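Rhusiopathiae surface protein B (Erysipelothrix rhusiopathiae, PDB 3V10) probably binds collagen, acting as a bacterial cell-wall adhesin whose collagen-binding domain is the piece present here. Local coordinates at residues 131-137 / 147-153; 123-129 / 153-157; 63-68 / 92-96; 28-34 / 113-119; 5-10 / 140-144. All blocks are in the same frame, centred on the assembly; numbering follows the deposited sequence.

Overall arrangement
All five contacts lie in the N-terminal half of the chain, in the Ig-like part built on the curled sheet that holds strands 28-35, 61-65, 96-101 and 112-123. Interaction 4 pairs two long strands; interaction 3, about 13 Å away between centres, comes between its segments in the chain and meets it where strand 61-65 adjoins 112-123. Interaction 1 packs over both from another sheet. Interaction 5, its centre about 14 Å from that of interaction 4, joins the first residues to the loop before strand 150-153. Interaction 2 shares Gln153 with interaction 1; its centre is about 35 Å from that of interaction 5. Together the contacts hold the first domain together and fix the start of the linker to the second.

Interaction 1: residues 131-137 / 147-153; sequences KIAELPT and QMITISQ
Lys131 puts CG anti to its own nitrogen (chi1 -167°) and Gln153 turns CG back beside its nitrogen (chi1 -70°), which lays the two chains side by side. They head an antiparallel beta ladder in a small three-stranded sheet, with strand 131-134 at one edge and 150-153 in the middle, strand 20-21 pairing parallel on its other side. The Gln153 amide oxygen rests against aliphatic carbon, with OE1 3.4 Å from Lys131 CG. The polar ends go elsewhere: Glu60 takes Lys131 NZ in a salt bridge, and Gln153 NE2 donates to Asn123 OD1 as well as to Glu60. In mid-ladder the bonds are nearly straight and lie in the carbonyl planes, as from Ala133 N to Ile151 O (2.8 Å). The face carrying Ala133 and Ile151 looks inward, whereas that of Ile132 and Glu134 is exposed. Past the regular strands, Leu135 N still donates to Ile149 O (2.8 Å), and a separate bridge joins Thr137 to Gln147. On the inner side the methyls meet with their side chains slanting across each other: Leu135 CD1 lies 3.9 Å from Ile151 CD1, and Thr137 CG2 reaches Ile149 CD1 at 3.9 Å.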
# COMPACT_ATOMS: atom_id res chain seq x y z
N LYS A 131 -18.19 5.12 12.02
CA LYS A 131 -18.49 6.32 11.23
C LYS A 131 -18.15 6.12 9.75
O LYS A 131 -17.37 5.25 9.40
CB LYS A 131 -17.68 7.48 11.81
CG LYS A 131 -18.07 8.87 11.36
CD LYS A 131 -17.24 9.89 12.14
CE LYS A 131 -17.60 11.32 11.79
NZ LYS A 131 -16.86 12.27 12.67
N ILE A 132 -18.77 6.94 8.90
CA ILE A 132 -18.53 6.88 7.46
C ILE A 132 -18.12 8.26 6.96
O ILE A 132 -18.78 9.26 7.24
CB ILE A 132 -19.79 6.46 6.69
CG1 ILE A 132 -20.22 5.06 7.12
CG2 ILE A 132 -19.51 6.48 5.18
CD1 ILE A 132 -21.51 4.59 6.46
N ALA A 133 -17.01 8.31 6.23
CA ALA A 133 -16.54 9.57 5.67
C ALA A 133 -16.85 9.59 4.19
O ALA A 133 -16.50 8.66 3.46
CB ALA A 133 -15.04 9.71 5.91
N GLU A 134 -17.52 10.65 3.75
CA GLU A 134 -17.86 10.81 2.34
C GLU A 134 -16.95 11.86 1.72
O GLU A 134 -17.05 13.04 2.05
CB GLU A 134 -19.32 11.25 2.20
CG GLU A 134 -20.32 10.24 2.73
CD GLU A 134 -21.75 10.65 2.43
OE1 GLU A 134 -22.14 11.76 2.86
OE2 GLU A 134 -22.47 9.87 1.77
N LEU A 135 -16.08 11.42 0.82
CA LEU A 135 -15.15 12.32 0.16
C LEU A 135 -15.31 12.33 -1.35
O LEU A 135 -14.42 11.89 -2.08
CB LEU A 135 -13.71 11.93 0.52
CG LEU A 135 -13.32 12.09 1.99
CD1 LEU A 135 -11.91 11.56 2.20
CD2 LEU A 135 -13.41 13.56 2.40
N PRO A 136 -16.45 12.85 -1.84
CA PRO A 136 -16.67 12.90 -3.29
C PRO A 136 -15.60 13.80 -3.90
O PRO A 136 -15.21 14.79 -3.29
CB PRO A 136 -18.08 13.47 -3.40
CG PRO A 136 -18.21 14.31 -2.19
CD PRO A 136 -17.55 13.50 -1.11
N THR A 137 -15.12 13.45 -5.09
CA THR A 137 -14.05 14.25 -5.68
C THR A 137 -13.90 14.14 -7.20
O THR A 137 -14.31 13.16 -7.82
CB THR A 137 -12.70 13.84 -5.03
OG1 THR A 137 -11.65 14.73 -5.44
CG2 THR A 137 -12.32 12.42 -5.46
N GLN A 147 -16.89 11.97 -8.32
CA GLN A 147 -17.24 10.58 -8.09
C GLN A 147 -17.14 10.38 -6.58
O GLN A 147 -16.24 10.91 -5.94
CB GLN A 147 -16.27 9.66 -8.83
CG GLN A 147 -16.57 9.57 -10.33
CD GLN A 147 -15.72 8.54 -11.04
OE1 GLN A 147 -15.51 7.44 -10.53
NE2 GLN A 147 -15.24 8.89 -12.23
N MET A 148 -18.09 9.63 -6.02
CA MET A 148 -18.10 9.42 -4.58
C MET A 148 -17.09 8.41 -4.06
O MET A 148 -16.82 7.38 -4.68
CB MET A 148 -19.50 8.99 -4.10
CG MET A 148 -19.58 8.57 -2.62
SD MET A 148 -19.53 9.89 -1.37
CE MET A 148 -17.98 10.50 -1.56
N ILE A 149 -16.52 8.74 -2.92
CA ILE A 149 -15.56 7.90 -2.23
C ILE A 149 -16.11 7.80 -0.81
O ILE A 149 -16.36 8.82 -0.16
CB ILE A 149 -14.14 8.52 -2.19
CG1 ILE A 149 -13.51 8.44 -3.59
CG2 ILE A 149 -13.28 7.82 -1.15
CD1 ILE A 149 -12.08 8.98 -3.66
N THR A 150 -16.33 6.57 -0.36
CA THR A 150 -16.84 6.32 0.98
C THR A 150 -15.78 5.56 1.76
O THR A 150 -15.34 4.49 1.35
CB THR A 150 -18.14 5.47 0.93
OG1 THR A 150 -17.87 4.20 0.34
CG2 THR A 150 -19.19 6.18 0.10
N ILE A 151 -15.38 6.13 2.89
CA ILE A 151 -14.35 5.53 3.73
C ILE A 151 -14.88 5.21 5.11
O ILE A 151 -15.47 6.06 5.78
CB ILE A 151 -13.14 6.48 3.89
CG1 ILE A 151 -12.46 6.69 2.53
CG2 ILE A 151 -12.15 5.90 4.90
CD1 ILE A 151 -11.37 7.74 2.56
N SER A 152 -14.67 3.97 5.54
CA SER A 152 -15.13 3.54 6.85
C SER A 152 -14.21 4.01 7.96
O SER A 152 -12.99 3.84 7.89
CB SER A 152 -15.22 2.02 6.90
OG SER A 152 -15.43 1.59 8.24
N GLN A 153 -14.81 4.63 8.97
CA GLN A 153 -14.07 5.10 10.13
C GLN A 153 -14.58 4.24 11.28
O GLN A 153 -15.55 4.58 11.94
CB GLN A 153 -14.38 6.56 10.41
CG GLN A 153 -13.81 7.52 9.38
CD GLN A 153 -14.24 8.94 9.64
OE1 GLN A 153 -15.37 9.33 9.33
NE2 GLN A 153 -13.34 9.73 10.22

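Interaction 2: residues 123-129 / 153-157; sequences NAYRGED and QPGTP
Gln153 NE2 gives a nearly straight bond to Asn123 OD1 (3.0 Å, 171° at the hydrogen). The acceptor lies in the plane of the Gln153 amide, yet the donor stands above the Asn123 carbonyl plane, with the two amide planes 65° apart. Tyr125 N reaches the same oxygen from the opposite face, closing an Asx turn, and two donors therefore grip OD1. Tyr125 CB packs against the Gln153 amide, 3.3 Å from NE2. Further along, Thr156 N donates to Gly127 O (2.9 Å), and Gly155 CA sits 3.1 Å from Glu128 O, a spot where the backbone of the two loops comes very near.

Two waters fill in between the loops. One accepts from Asn123 ND2 at 2.8 Å and lies within bonding distance of Tyr125 O and Pro154 O; the other lies within bonding distance of Gly127 O, Pro154 O and Thr156 OG1. In the next shell the Tyr125 ring is held at its far end by OH donating to Asp129 O (2.6 Å), while Gly127 N lies over the ring centre. Arg126 NH1 folds back on Asn123 O and Tyr125 O, and Asp130 accepts from Gly155 N. With OD1 gripped from both faces and the rest made by backbone and water bonds, the start of the linker is held to the first domain largely by polar contacts.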
# COMPACT_ATOMS: atom_id res chain seq x y z
N ASN A 123 -6.79 8.55 9.06
CA ASN A 123 -8.10 8.75 9.68
C ASN A 123 -7.86 9.02 11.16
O ASN A 123 -7.40 8.15 11.89
CB ASN A 123 -8.97 7.51 9.47
CG ASN A 123 -10.10 7.40 10.48
OD1 ASN A 123 -10.74 8.40 10.83
ND2 ASN A 123 -10.37 6.18 10.93
N ALA A 124 -8.18 10.24 11.59
CA ALA A 124 -7.97 10.67 12.97
C ALA A 124 -9.10 10.32 13.94
O ALA A 124 -8.94 10.47 15.15
CB ALA A 124 -7.72 12.17 13.00
N TYR A 125 -10.23 9.85 13.41
CA TYR A 125 -11.38 9.50 14.25
C TYR A 125 -11.05 8.41 15.26
O TYR A 125 -10.43 7.40 14.92
CB TYR A 125 -12.54 9.04 13.37
CG TYR A 125 -13.80 8.70 14.14
CD1 TYR A 125 -14.50 9.68 14.84
CD2 TYR A 125 -14.30 7.40 14.15
CE1 TYR A 125 -15.68 9.37 15.52
CE2 TYR A 125 -15.47 7.08 14.83
CZ TYR A 125 -16.16 8.08 15.51
OH TYR A 125 -17.33 7.78 16.17
N ARG A 126 -11.47 8.61 16.50
CA ARG A 126 -11.23 7.63 17.56
C ARG A 126 -12.48 7.40 18.39
O ARG A 126 -12.43 6.77 19.45
CB ARG A 126 -10.09 8.10 18.46
CG ARG A 126 -8.75 8.24 17.75
CD ARG A 126 -8.15 6.89 17.40
NE ARG A 126 -6.87 7.02 16.70
CZ ARG A 126 -6.74 7.42 15.44
NH1 ARG A 126 -7.82 7.73 14.72
NH2 ARG A 126 -5.54 7.52 14.89
N GLY A 127 -13.61 7.90 17.90
CA GLY A 127 -14.87 7.75 18.60
C GLY A 127 -15.37 6.32 18.74
O GLY A 127 -14.93 5.42 18.02
N GLU A 128 -16.30 6.11 19.67
CA GLU A 128 -16.86 4.79 19.93
C GLU A 128 -17.71 4.25 18.78
O GLU A 128 -17.55 3.10 18.36
CB GLU A 128 -17.71 4.82 21.21
CG GLU A 128 -16.93 5.04 22.49
CD GLU A 128 -16.14 6.34 22.48
OE1 GLU A 128 -16.75 7.40 22.20
OE2 GLU A 128 -14.92 6.30 22.75
N ASP A 129 -18.61 5.07 18.26
CA ASP A 129 -19.49 4.64 17.17
C ASP A 129 -18.78 4.52 15.83
O ASP A 129 -17.85 5.27 15.54
CB ASP A 129 -20.67 5.61 17.02
CG ASP A 129 -21.45 5.81 18.32
OD1 ASP A 129 -21.67 4.81 19.04
OD2 ASP A 129 -21.84 6.96 18.61
N GLN A 153 -14.81 4.63 8.97
CA GLN A 153 -14.07 5.10 10.13
C GLN A 153 -14.58 4.24 11.28
O GLN A 153 -15.55 4.58 11.94
CB GLN A 153 -14.38 6.56 10.41
CG GLN A 153 -13.81 7.52 9.38
CD GLN A 153 -14.24 8.94 9.64
OE1 GLN A 153 -15.37 9.33 9.33
NE2 GLN A 153 -13.34 9.73 10.22
N PRO A 154 -13.91 3.10 11.52
CA PRO A 154 -14.31 2.18 12.59
C PRO A 154 -14.29 2.79 13.98
O PRO A 154 -13.40 3.56 14.32
CB PRO A 154 -13.31 1.03 12.44
CG PRO A 154 -12.07 1.74 11.97
CD PRO A 154 -12.64 2.67 10.91
N GLY A 155 -15.29 2.43 14.78
CA GLY A 155 -15.36 2.94 16.13
C GLY A 155 -14.40 2.15 16.99
O GLY A 155 -13.93 1.09 16.59
N THR A 156 -14.09 2.68 18.17
CA THR A 156 -13.19 2.03 19.11
C THR A 156 -13.99 1.54 20.31
O THR A 156 -14.52 2.35 21.08
CB THR A 156 -12.09 3.00 19.59
OG1 THR A 156 -11.34 3.47 18.46
CG2 THR A 156 -11.16 2.30 20.57
N PRO A 157 -14.10 0.22 20.49
CA PRO A 157 -14.84 -0.36 21.62
C PRO A 157 -14.36 0.15 22.97
O PRO A 157 -13.25 0.67 23.10
CB PRO A 157 -14.62 -1.86 21.45
CG PRO A 157 -14.52 -2.00 19.96
CD PRO A 157 -13.62 -0.85 19.59
O HOH W 1 -11.79 5.40 13.18
O HOH W 2 -12.72 5.06 16.50

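Interaction 3: residues 63-68 / 92-96; sequences LRSLRA and FNGSH
Arg67 lays its aliphatic stem over one face of the Phe92 ring: CG stands 4.3 Å from the ring centroid, displaced toward the rim, in a CH-pi contact. Bends at chi2 and chi3 (-60° and -56°) fold the chain so that the guanidinium plane ends up inclined 40° to the ring. Ser65 meets the same ring obliquely, its OG 3.4 Å from Phe92 CD1. That hydroxyl oxygen also accepts from Arg67 N at 3.0 Å, an ST turn that sets the backbone from which the arginine starts.

Beyond the ring the contact becomes polar. A type II' turn, Asn93 to His96, presents Gly94 O to Ser65 N (2.8 Å), the donor standing above the carbonyl plane, and the Ser95 hydroxyl donates to Leu63 O at 2.7 Å. A water bridges Arg67 O and Gly94 N.

The turn is the hairpin connection between strands 85-93 and 96-101, so the contact sets it against the end of strand 61-65. Strand 112-123 runs along 61-65, joined to it through Arg64, whose side chain forms a salt bridge with Asp122. Phe92 and Ser65 both touch Ile97 of strand 96-101, and Arg67 reaches His178, in a loop of the second domain.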
# COMPACT_ATOMS: atom_id res chain seq x y z
N LEU A 63 -6.57 12.14 2.01
CA LEU A 63 -5.90 11.24 1.08
C LEU A 63 -4.63 11.94 0.65
O LEU A 63 -4.63 13.16 0.46
CB LEU A 63 -6.77 10.95 -0.14
CG LEU A 63 -7.74 9.77 0.01
CD1 LEU A 63 -8.76 10.09 1.09
CD2 LEU A 63 -8.43 9.51 -1.33
N ARG A 64 -3.55 11.19 0.51
CA ARG A 64 -2.28 11.77 0.11
C ARG A 64 -1.45 10.77 -0.69
O ARG A 64 -1.74 9.57 -0.71
CB ARG A 64 -1.49 12.22 1.34
CG ARG A 64 -0.98 11.08 2.22
CD ARG A 64 -0.01 11.60 3.28
NE ARG A 64 0.74 10.52 3.92
CZ ARG A 64 0.19 9.59 4.69
NH1 ARG A 64 0.94 8.65 5.24
NH2 ARG A 64 -1.12 9.59 4.91
N SER A 65 -0.43 11.27 -1.37
CA SER A 65 0.45 10.41 -2.15
C SER A 65 1.26 9.56 -1.17
O SER A 65 1.41 9.93 -0.01
CB SER A 65 1.39 11.27 -3.01
OG SER A 65 2.48 10.50 -3.51
N LEU A 66 1.75 8.41 -1.63
CA LEU A 66 2.56 7.55 -0.76
C LEU A 66 3.99 8.07 -0.71
O LEU A 66 4.79 7.66 0.14
CB LEU A 66 2.61 6.12 -1.30
CG LEU A 66 1.44 5.16 -1.07
CD1 LEU A 66 0.15 5.74 -1.63
CD2 LEU A 66 1.78 3.83 -1.75
N ARG A 67 4.31 8.97 -1.63
CA ARG A 67 5.65 9.54 -1.73
C ARG A 67 5.93 10.69 -0.76
O ARG A 67 5.00 11.33 -0.26
CB ARG A 67 5.90 10.03 -3.16
CG ARG A 67 5.58 9.01 -4.26
CD ARG A 67 6.41 7.74 -4.12
NE ARG A 67 7.85 8.02 -4.10
CZ ARG A 67 8.57 8.32 -5.18
NH1 ARG A 67 8.00 8.39 -6.37
NH2 ARG A 67 9.87 8.57 -5.05
N ALA A 68 7.21 10.95 -0.51
CA ALA A 68 7.60 12.05 0.36
C ALA A 68 7.28 13.34 -0.39
O ALA A 68 7.25 13.36 -1.62
CB ALA A 68 9.10 11.99 0.65
N PHE A 92 5.01 14.89 -6.49
CA PHE A 92 4.07 14.48 -5.46
C PHE A 92 4.26 15.34 -4.21
O PHE A 92 5.32 15.30 -3.58
CB PHE A 92 4.28 13.00 -5.14
CG PHE A 92 4.16 12.11 -6.34
CD1 PHE A 92 2.93 11.55 -6.69
CD2 PHE A 92 5.25 11.87 -7.16
CE1 PHE A 92 2.80 10.78 -7.85
CE2 PHE A 92 5.13 11.10 -8.31
CZ PHE A 92 3.90 10.56 -8.66
N ASN A 93 3.24 16.13 -3.88
CA ASN A 93 3.29 17.03 -2.73
C ASN A 93 2.13 16.76 -1.76
O ASN A 93 1.23 17.59 -1.62
CB ASN A 93 3.23 18.48 -3.21
CG ASN A 93 4.42 18.86 -4.08
OD1 ASN A 93 4.27 19.55 -5.09
ND2 ASN A 93 5.61 18.41 -3.69
N GLY A 94 2.17 15.60 -1.10
CA GLY A 94 1.12 15.25 -0.16
C GLY A 94 -0.21 14.99 -0.86
O GLY A 94 -0.34 14.06 -1.66
N SER A 95 -1.20 15.83 -0.56
CA SER A 95 -2.52 15.70 -1.17
C SER A 95 -2.53 16.42 -2.52
O SER A 95 -3.51 16.36 -3.26
CB SER A 95 -3.60 16.30 -0.27
OG SER A 95 -3.67 15.63 0.98
N HIS A 96 -1.43 17.09 -2.84
CA HIS A 96 -1.33 17.82 -4.10
C HIS A 96 -0.34 17.15 -5.05
O HIS A 96 0.79 16.87 -4.67
CB HIS A 96 -0.85 19.26 -3.84
CG HIS A 96 -1.78 20.07 -3.01
ND1 HIS A 96 -2.96 20.59 -3.50
CD2 HIS A 96 -1.71 20.47 -1.71
CE1 HIS A 96 -3.57 21.28 -2.55
NE2 HIS A 96 -2.83 21.21 -1.45
O HOH W 3 3.98 13.43 -1.67

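Interaction 4: residues 28-34 / 113-119; sequences IEFNLAF and GTINLKS
Phe34 and Gly113 close one end of a seven-pair antiparallel ladder between strands 28-35 and 112-123, in the Ig-like N-terminal domain. With chi1 at 63° the phenyl ring swings over the glycine, whose CA is 4.3 Å from the ring centroid. This is the packed face: Phe30 CB meets Leu117 CB at 4.1 Å, Phe34 CE2 meets Ile115 CD1 at the same distance, and rings Phe51 and Phe99 meet Phe34 edge-to-face.

The face of Glu29, Asn31 and Thr114 is looser and partly exposed. Glu29 CG runs alongside Lys118 CD (3.6 Å), but the charged ends are not in contact. Lys118 NZ instead bonds Asn307 O and Phe309 O, and Asn116 ND2 donates to Asp311 OD1, at the start of strand 311-315, which pairs with 112-123 as expected for the latch of the Collagen Hug model. At the other end Ser119 OG donates to Ile28 O (2.8 Å) and lies in the plane of the Phe30 ring, 3.5 Å from CE2.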
# COMPACT_ATOMS: atom_id res chain seq x y z
N ILE A 28 -5.81 3.71 -2.66
CA ILE A 28 -7.05 4.16 -3.29
C ILE A 28 -6.52 4.68 -4.61
O ILE A 28 -5.73 5.62 -4.64
CB ILE A 28 -7.74 5.28 -2.49
CG1 ILE A 28 -8.26 4.72 -1.16
CG2 ILE A 28 -8.90 5.85 -3.28
CD1 ILE A 28 -9.02 5.70 -0.30
N GLU A 29 -6.93 4.04 -5.71
CA GLU A 29 -6.44 4.39 -7.04
C GLU A 29 -7.27 5.39 -7.83
O GLU A 29 -8.50 5.34 -7.85
CB GLU A 29 -6.29 3.13 -7.88
CG GLU A 29 -5.41 2.07 -7.29
CD GLU A 29 -5.62 0.73 -7.96
OE1 GLU A 29 -5.61 0.68 -9.20
OE2 GLU A 29 -5.81 -0.27 -7.24
N PHE A 30 -6.56 6.28 -8.52
CA PHE A 30 -7.18 7.28 -9.36
C PHE A 30 -6.61 7.12 -10.76
O PHE A 30 -5.40 7.06 -10.94
CB PHE A 30 -6.88 8.68 -8.83
CG PHE A 30 -7.58 9.01 -7.55
CD1 PHE A 30 -8.86 9.54 -7.57
CD2 PHE A 30 -6.97 8.76 -6.33
CE1 PHE A 30 -9.54 9.81 -6.38
CE2 PHE A 30 -7.64 9.02 -5.13
CZ PHE A 30 -8.92 9.55 -5.16
N ASN A 31 -7.50 7.00 -11.74
CA ASN A 31 -7.08 6.87 -13.12
C ASN A 31 -7.54 8.11 -13.87
O ASN A 31 -8.70 8.51 -13.77
CB ASN A 31 -7.70 5.63 -13.76
CG ASN A 31 -7.45 5.56 -15.25
OD1 ASN A 31 -6.34 5.28 -15.69
ND2 ASN A 31 -8.49 5.85 -16.03
N LEU A 32 -6.63 8.72 -14.61
CA LEU A 32 -6.94 9.94 -15.35
C LEU A 32 -6.32 9.91 -16.75
O LEU A 32 -5.19 9.48 -16.94
CB LEU A 32 -6.41 11.14 -14.56
CG LEU A 32 -6.64 12.56 -15.09
CD1 LEU A 32 -8.12 12.92 -14.99
CD2 LEU A 32 -5.79 13.54 -14.29
N ALA A 33 -7.09 10.38 -17.73
CA ALA A 33 -6.61 10.43 -19.10
C ALA A 33 -6.83 11.84 -19.62
O ALA A 33 -7.80 12.51 -19.25
CB ALA A 33 -7.38 9.43 -19.96
N PHE A 34 -5.92 12.31 -20.47
CA PHE A 34 -6.05 13.63 -21.05
C PHE A 34 -5.49 13.68 -22.47
O PHE A 34 -4.85 12.73 -22.93
CB PHE A 34 -5.37 14.68 -20.16
CG PHE A 34 -3.89 14.49 -20.01
CD1 PHE A 34 -3.00 15.11 -20.88
CD2 PHE A 34 -3.38 13.68 -19.00
CE1 PHE A 34 -1.63 14.94 -20.75
CE2 PHE A 34 -2.01 13.50 -18.85
CZ PHE A 34 -1.13 14.13 -19.73
N GLY A 113 -2.33 11.20 -22.95
CA GLY A 113 -1.62 10.62 -21.82
C GLY A 113 -2.55 10.08 -20.76
O GLY A 113 -3.75 10.38 -20.74
N THR A 114 -1.98 9.28 -19.86
CA THR A 114 -2.73 8.66 -18.79
C THR A 114 -1.92 8.74 -17.50
O THR A 114 -0.69 8.69 -17.51
CB THR A 114 -3.00 7.17 -19.12
OG1 THR A 114 -3.38 7.05 -20.50
CG2 THR A 114 -4.12 6.63 -18.25
N ILE A 115 -2.62 8.87 -16.39
CA ILE A 115 -1.97 8.93 -15.09
C ILE A 115 -2.72 7.99 -14.16
O ILE A 115 -3.94 8.07 -14.04
CB ILE A 115 -2.02 10.34 -14.48
CG1 ILE A 115 -1.22 11.31 -15.35
CG2 ILE A 115 -1.47 10.30 -13.05
CD1 ILE A 115 -1.26 12.74 -14.85
N ASN A 116 -1.98 7.09 -13.51
CA ASN A 116 -2.58 6.16 -12.57
C ASN A 116 -1.96 6.51 -11.22
O ASN A 116 -0.85 6.08 -10.90
CB ASN A 116 -2.27 4.72 -12.98
CG ASN A 116 -2.98 4.34 -14.27
OD1 ASN A 116 -4.15 3.97 -14.26
ND2 ASN A 116 -2.27 4.45 -15.39
N LEU A 117 -2.68 7.31 -10.46
CA LEU A 117 -2.23 7.79 -9.16
C LEU A 117 -2.64 6.88 -8.00
O LEU A 117 -3.77 6.44 -7.92
CB LEU A 117 -2.78 9.20 -8.92
CG LEU A 117 -2.56 9.88 -7.57
CD1 LEU A 117 -1.08 10.18 -7.36
CD2 LEU A 117 -3.35 11.18 -7.55
N LYS A 118 -1.69 6.62 -7.10
CA LYS A 118 -1.95 5.79 -5.94
C LYS A 118 -1.99 6.69 -4.72
O LYS A 118 -1.15 7.59 -4.59
CB LYS A 118 -0.84 4.74 -5.79
CG LYS A 118 -0.67 3.87 -7.02
CD LYS A 118 -1.99 3.22 -7.40
CE LYS A 118 -1.88 2.41 -8.68
NZ LYS A 118 -1.02 1.21 -8.49
N SER A 119 -2.94 6.46 -3.83
CA SER A 119 -3.05 7.28 -2.63
C SER A 119 -3.29 6.46 -1.38
O SER A 119 -3.72 5.30 -1.44
CB SER A 119 -4.18 8.31 -2.78
OG SER A 119 -5.45 7.68 -2.78

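Interaction 5: residues 5-10 / 140-144; sequences TNEAIF and GLGSL
Leu141 to Leu144 form a type I turn that lies against the chain's first residues, where Ala8 centres an inverse gamma turn opposite Ser143. The amide oxygen of Asn6 reaches into the turn: Gly142 N donates to Asn6 OD1 at 3.0 Å, in the carbonyl plane and on a lone pair, though the angle at the hydrogen is a modest 144°.

Leu141 carries the apolar half. Its CD1 points at the middle of the Phe10 ring, 3.9 Å from the centroid and only 8° off the normal, while Ile9 CG1 takes the opposite face, so the ring is sandwiched between aliphatic groups. The second branch, CD2, reaches Phe10 CZ at 3.8 Å and also lies near Thr5 O. Leu144 CD2 touches Phe10 CB (3.9 Å), and the Ser143 hydroxyl lies at the ring edge, near its plane.

Water joins the backbones. One molecule donates to Thr5 O (2.7 Å) and Glu7 O and accepts from Ser143 N; another links Phe10 O with Ser143 OG. Phe51 meets Phe10 edge-to-face, and Leu32 packs on both Phe10 and Leu141. Two loops pack together at one end of an Ig-like beta sandwich: the segment entering strand 10-16 and the loop before strand 150-153 together cover the hydrophobic residues of strands 28-35 and 50-54.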
# COMPACT_ATOMS: atom_id res chain seq x y z
N THR A 5 -5.56 22.87 -15.24
CA THR A 5 -6.35 22.24 -14.18
C THR A 5 -7.86 22.25 -14.38
O THR A 5 -8.53 21.23 -14.22
CB THR A 5 -6.01 22.86 -12.81
OG1 THR A 5 -4.61 22.66 -12.54
CG2 THR A 5 -6.83 22.21 -11.70
N ASN A 6 -8.42 23.40 -14.75
CA ASN A 6 -9.86 23.46 -14.94
C ASN A 6 -10.30 23.47 -16.40
O ASN A 6 -11.47 23.71 -16.69
CB ASN A 6 -10.44 24.65 -14.19
CG ASN A 6 -10.33 24.49 -12.69
OD1 ASN A 6 -10.93 23.58 -12.11
ND2 ASN A 6 -9.56 25.35 -12.06
N GLU A 7 -9.36 23.20 -17.30
CA GLU A 7 -9.66 23.13 -18.73
C GLU A 7 -10.29 21.77 -19.04
O GLU A 7 -10.09 20.81 -18.30
CB GLU A 7 -8.38 23.29 -19.55
CG GLU A 7 -7.85 24.70 -19.60
CD GLU A 7 -8.81 25.64 -20.30
OE1 GLU A 7 -9.77 26.10 -19.65
OE2 GLU A 7 -8.63 25.91 -21.50
N ALA A 8 -11.03 21.69 -20.15
CA ALA A 8 -11.70 20.46 -20.54
C ALA A 8 -10.84 19.53 -21.40
O ALA A 8 -11.25 19.14 -22.49
CB ALA A 8 -12.99 20.80 -21.28
N ILE A 9 -9.66 19.17 -20.89
CA ILE A 9 -8.75 18.29 -21.63
C ILE A 9 -8.73 16.87 -21.08
O ILE A 9 -8.02 16.01 -21.61
CB ILE A 9 -7.29 18.83 -21.62
CG1 ILE A 9 -6.81 19.02 -20.18
CG2 ILE A 9 -7.21 20.14 -22.38
CD1 ILE A 9 -5.31 19.15 -20.06
N PHE A 10 -9.51 16.63 -20.03
CA PHE A 10 -9.55 15.32 -19.40
C PHE A 10 -10.65 14.43 -19.95
O PHE A 10 -11.85 14.68 -19.73
CB PHE A 10 -9.66 15.52 -17.89
CG PHE A 10 -8.61 16.45 -17.35
CD1 PHE A 10 -8.89 17.80 -17.18
CD2 PHE A 10 -7.32 16.00 -17.11
CE1 PHE A 10 -7.89 18.69 -16.78
CE2 PHE A 10 -6.32 16.88 -16.72
CZ PHE A 10 -6.60 18.22 -16.55
N GLY A 140 -10.19 18.03 -8.13
CA GLY A 140 -10.02 19.46 -8.35
C GLY A 140 -10.14 19.89 -9.80
O GLY A 140 -10.06 21.07 -10.11
N LEU A 141 -10.33 18.93 -10.70
CA LEU A 141 -10.46 19.24 -12.12
C LEU A 141 -11.92 19.61 -12.38
O LEU A 141 -12.79 18.75 -12.54
CB LEU A 141 -10.03 18.02 -12.95
CG LEU A 141 -8.65 17.47 -12.57
CD1 LEU A 141 -8.37 16.17 -13.31
CD2 LEU A 141 -7.58 18.50 -12.89
N GLY A 142 -12.17 20.92 -12.42
CA GLY A 142 -13.51 21.45 -12.60
C GLY A 142 -14.37 20.98 -13.76
O GLY A 142 -15.60 21.09 -13.69
N SER A 143 -13.75 20.47 -14.82
CA SER A 143 -14.49 20.00 -15.99
C SER A 143 -15.11 18.63 -15.77
O SER A 143 -15.99 18.21 -16.52
CB SER A 143 -13.57 19.94 -17.20
OG SER A 143 -12.57 18.94 -17.00
N LEU A 144 -14.64 17.93 -14.74
CA LEU A 144 -15.13 16.59 -14.47
C LEU A 144 -16.19 16.52 -13.39
O LEU A 144 -16.21 17.33 -12.46
CB LEU A 144 -13.96 15.69 -14.05
CG LEU A 144 -12.78 15.61 -15.03
CD1 LEU A 144 -11.69 14.74 -14.42
CD2 LEU A 144 -13.25 15.03 -16.36
O HOH W 4 -10.83 20.63 -15.53
O HOH W 5 -12.43 17.52 -19.34